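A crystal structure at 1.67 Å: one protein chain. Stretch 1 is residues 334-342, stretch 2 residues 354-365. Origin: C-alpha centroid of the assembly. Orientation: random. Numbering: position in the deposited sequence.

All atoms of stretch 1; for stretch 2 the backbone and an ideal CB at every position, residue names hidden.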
# COMPACT_ATOMS: atom_id res chain seq x y z
N VAL A 334 -19.92 -0.83 -0.56
CA VAL A 334 -20.43 -1.94 -1.36
C VAL A 334 -19.50 -3.15 -1.25
O VAL A 334 -18.34 -3.08 -1.64
CB VAL A 334 -20.58 -1.53 -2.84
CG1 VAL A 334 -21.15 -2.67 -3.68
CG2 VAL A 334 -21.45 -0.28 -2.95
N PRO A 335 -19.98 -4.24 -0.66
CA PRO A 335 -19.16 -5.45 -0.55
C PRO A 335 -18.82 -6.09 -1.90
O PRO A 335 -19.63 -6.06 -2.83
CB PRO A 335 -20.03 -6.38 0.29
CG PRO A 335 -20.92 -5.45 1.08
CD PRO A 335 -21.22 -4.33 0.13
N ASN A 336 -17.63 -6.66 -1.97
CA ASN A 336 -17.14 -7.33 -3.17
C ASN A 336 -17.00 -8.83 -2.95
O ASN A 336 -16.48 -9.27 -1.92
CB ASN A 336 -15.78 -6.77 -3.58
CG ASN A 336 -15.79 -5.26 -3.73
OD1 ASN A 336 -16.27 -4.73 -4.74
ND2 ASN A 336 -15.26 -4.56 -2.73
N ALA A 337 -17.46 -9.61 -3.93
CA ALA A 337 -17.24 -11.05 -3.90
C ALA A 337 -15.76 -11.35 -4.15
O ALA A 337 -15.08 -10.64 -4.91
CB ALA A 337 -18.13 -11.73 -4.93
N ILE A 338 -15.24 -12.38 -3.49
CA ILE A 338 -13.84 -12.76 -3.64
C ILE A 338 -13.76 -14.24 -4.05
O ILE A 338 -14.31 -15.12 -3.37
CB ILE A 338 -13.05 -12.54 -2.33
CG1 ILE A 338 -13.21 -11.10 -1.81
CG2 ILE A 338 -11.58 -12.86 -2.54
CD1 ILE A 338 -12.56 -10.03 -2.70
N ILE A 339 -13.11 -14.51 -5.19
CA ILE A 339 -12.91 -15.89 -5.65
C ILE A 339 -11.59 -16.50 -5.17
O ILE A 339 -10.61 -15.78 -4.93
CB ILE A 339 -12.95 -15.99 -7.20
CG1 ILE A 339 -11.75 -15.29 -7.83
CG2 ILE A 339 -14.27 -15.45 -7.74
CD1 ILE A 339 -11.63 -15.51 -9.34
N LYS A 340 -11.58 -17.83 -5.03
CA LYS A 340 -10.37 -18.59 -4.70
C LYS A 340 -10.39 -19.91 -5.47
O LYS A 340 -11.29 -20.72 -5.29
CB LYS A 340 -10.29 -18.86 -3.19
CG LYS A 340 -8.90 -19.23 -2.69
CD LYS A 340 -8.86 -19.32 -1.16
CE LYS A 340 -7.44 -19.60 -0.67
NZ LYS A 340 -7.41 -19.88 0.80
N PRO A 341 -9.38 -20.14 -6.33
CA PRO A 341 -8.18 -19.31 -6.52
C PRO A 341 -8.40 -18.16 -7.49
O PRO A 341 -9.31 -18.22 -8.31
CB PRO A 341 -7.16 -20.31 -7.09
CG PRO A 341 -8.01 -21.24 -7.90
CD PRO A 341 -9.35 -21.34 -7.18
N ALA A 342 -7.55 -17.15 -7.40
CA ALA A 342 -7.56 -16.05 -8.36
C ALA A 342 -6.59 -16.34 -9.50
O ALA A 342 -6.74 -15.84 -10.61
CB ALA A 342 -7.21 -14.74 -7.68
N UNK A 354 -12.10 -31.42 -13.83
CA UNK A 354 -12.93 -30.27 -13.48
C UNK A 354 -12.24 -29.46 -12.39
O UNK A 354 -11.55 -30.02 -11.53
CB UNK A 354 -14.32 -30.72 -13.02
N UNK A 355 -12.42 -28.15 -12.44
CA UNK A 355 -11.77 -27.23 -11.52
C UNK A 355 -12.78 -26.50 -10.65
O UNK A 355 -13.71 -25.90 -11.17
CB UNK A 355 -10.92 -26.22 -12.29
N UNK A 356 -12.59 -26.55 -9.34
CA UNK A 356 -13.49 -25.86 -8.43
C UNK A 356 -12.97 -24.46 -8.12
O UNK A 356 -11.78 -24.27 -7.86
CB UNK A 356 -13.66 -26.66 -7.14
N UNK A 357 -13.88 -23.49 -8.19
CA UNK A 357 -13.60 -22.13 -7.75
C UNK A 357 -14.60 -21.78 -6.66
O UNK A 357 -15.81 -21.81 -6.89
CB UNK A 357 -13.67 -21.14 -8.91
N UNK A 358 -14.10 -21.47 -5.47
CA UNK A 358 -14.96 -21.07 -4.36
C UNK A 358 -15.14 -19.56 -4.34
O UNK A 358 -14.20 -18.81 -4.60
CB UNK A 358 -14.38 -21.55 -3.03
N UNK A 359 -16.35 -19.11 -4.02
CA UNK A 359 -16.63 -17.68 -3.98
C UNK A 359 -17.13 -17.23 -2.61
O UNK A 359 -18.15 -17.72 -2.13
CB UNK A 359 -17.66 -17.32 -5.05
N UNK A 360 -16.40 -16.32 -1.98
CA UNK A 360 -16.90 -15.59 -0.82
C UNK A 360 -17.79 -14.45 -1.34
O UNK A 360 -17.30 -13.38 -1.70
CB UNK A 360 -15.75 -15.06 0.04
N UNK A 361 -19.09 -14.72 -1.40
CA UNK A 361 -20.05 -13.84 -2.06
C UNK A 361 -20.19 -12.49 -1.37
O UNK A 361 -20.36 -11.47 -2.03
CB UNK A 361 -21.42 -14.52 -2.13
N UNK A 362 -20.10 -12.49 -0.04
CA UNK A 362 -20.29 -11.27 0.76
C UNK A 362 -21.61 -10.58 0.41
O UNK A 362 -21.67 -9.37 0.25
CB UNK A 362 -19.12 -10.30 0.54
N UNK A 363 -22.67 -11.38 0.26
CA UNK A 363 -23.99 -10.85 -0.05
C UNK A 363 -24.32 -10.70 -1.53
O UNK A 363 -25.47 -10.40 -1.89
CB UNK A 363 -24.14 -9.48 0.62
N UNK A 364 -23.34 -10.90 -2.40
CA UNK A 364 -23.53 -10.70 -3.83
C UNK A 364 -24.05 -11.95 -4.55
O UNK A 364 -24.16 -13.03 -3.97
CB UNK A 364 -22.21 -10.26 -4.46
N UNK A 365 -24.36 -11.77 -5.83
CA UNK A 365 -24.93 -12.81 -6.68
C UNK A 365 -24.16 -12.88 -7.99
O UNK A 365 -24.06 -11.88 -8.71
CB UNK A 365 -26.41 -12.55 -6.94

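Position 354 lies beyond the reach of stretch 1, which therefore sets no preference; it is D354. At 355 the CB points sideways with nothing of stretch 1 within 5.5 Å, so only a long side chain could approach. Q355 does so modestly, its NE2 4.4 Å from P341 CG and donating to the carbonyl of position 356. That next position is equally unconstrained, and T356 makes little contact through its side chain.

From 358 to 360 the backbone pairs antiparallel with I338-K340, and just before this, at 357, the ideal CB sits 4.4 Å from K340 O and 4.7 Å from P341 CD. The nearby I339 and P341 side chains favor an apolar residue. V357 supplies one, CG1 packing 3.9 Å from I339 CB and 4.4 Å from P341 CD.

Position 358 is paired with K340 by two backbone hydrogen bonds, from K340 N to the carbonyl O of 358 (2.8 Å) and from the amide N of 358 to K340 O (2.9 Å). Its CB shares a face with K340, whose extended chain leads away, so polar or acidic residues would all fit. The residue is D358; no salt bridge forms with K340.

At 359 the CB turns to the face of I339, 4.7 Å from I339 CG2, and a branched aliphatic would suit. I359 places CG1 4.1 Å from I339 CG2 and CG2 4.1 Å from A337 CB.

Position 360 pairs with I338, its N 2.8 Å from I338 O and its O accepting from I338 N at 2.9 Å. The backbone does the bonding, leaving the side chain's identity loosely specified. Q360 extends its chain (chi1 and chi2 both t), and NE2 donates to the side chain of position 362.

Position 361 opens a type I' turn with its CB directed away, so many residues are possible; L361 contributes little side-chain contact.

At 362 phi/psi of 52/43 favors asparagine or glycine, and the CB points toward stretch 1, 3.8 Å from N336 O. A short donor is indicated. N362 meets this: ND2 donates to N336 O at 2.8 Å, while OD1 accepts from Q360 NE2.

At 363, with phi/psi 89/-7, a CB would be jammed against the preceding carbonyl O, which calls for glycine: G363.

The CB of 364 points toward stretch 1, 4.4 Å from A337 CB and 5.2 Å from P335 O, an acceptor that a short amide could reach. N364 ND2 donates to P335 O (2.9 Å, nearly linear), and a water donates to both P335 O and N364 OD1.

Position 365 faces away, and V365 makes no contact.

Stretch 2, residues 354-365: DQTVDIQLNGNV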
# COMPACT_ATOMS: atom_id res chain seq x y z
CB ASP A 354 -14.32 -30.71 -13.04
CG ASP A 354 -15.10 -31.41 -14.14
OD1 ASP A 354 -14.69 -31.30 -15.32
OD2 ASP A 354 -16.11 -32.07 -13.83
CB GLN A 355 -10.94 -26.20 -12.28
CG GLN A 355 -10.32 -25.15 -11.40
CD GLN A 355 -9.29 -25.74 -10.46
OE1 GLN A 355 -8.54 -26.65 -10.84
NE2 GLN A 355 -9.25 -25.23 -9.23
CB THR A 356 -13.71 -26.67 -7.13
OG1 THR A 356 -14.39 -27.89 -7.44
CG2 THR A 356 -14.55 -25.89 -6.13
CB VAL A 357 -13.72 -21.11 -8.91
CG1 VAL A 357 -13.28 -19.72 -8.45
CG2 VAL A 357 -12.90 -21.55 -10.10
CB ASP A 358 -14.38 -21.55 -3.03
CG ASP A 358 -14.35 -23.07 -2.91
OD1 ASP A 358 -15.38 -23.72 -3.23
OD2 ASP A 358 -13.31 -23.61 -2.50
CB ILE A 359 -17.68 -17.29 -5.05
CG1 ILE A 359 -17.34 -17.90 -6.41
CG2 ILE A 359 -17.82 -15.78 -5.15
CD1 ILE A 359 -18.36 -17.57 -7.48
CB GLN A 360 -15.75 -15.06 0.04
CG GLN A 360 -16.15 -14.18 1.23
CD GLN A 360 -14.97 -13.76 2.07
OE1 GLN A 360 -13.95 -14.45 2.14
NE2 GLN A 360 -15.08 -12.61 2.72
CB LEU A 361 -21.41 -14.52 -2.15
CG LEU A 361 -21.49 -15.67 -3.14
CD1 LEU A 361 -22.81 -16.42 -2.99
CD2 LEU A 361 -21.33 -15.16 -4.57
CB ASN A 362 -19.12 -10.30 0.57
CG ASN A 362 -17.82 -10.80 1.22
OD1 ASN A 362 -17.84 -11.43 2.27
ND2 ASN A 362 -16.69 -10.49 0.59
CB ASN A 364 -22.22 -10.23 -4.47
CG ASN A 364 -21.85 -8.82 -4.05
OD1 ASN A 364 -22.62 -7.89 -4.26
ND2 ASN A 364 -20.67 -8.66 -3.46
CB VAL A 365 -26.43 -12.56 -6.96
CG1 VAL A 365 -26.96 -13.54 -7.98
CG2 VAL A 365 -27.24 -12.62 -5.68
O HOH W 1 -22.37 -5.86 -2.84
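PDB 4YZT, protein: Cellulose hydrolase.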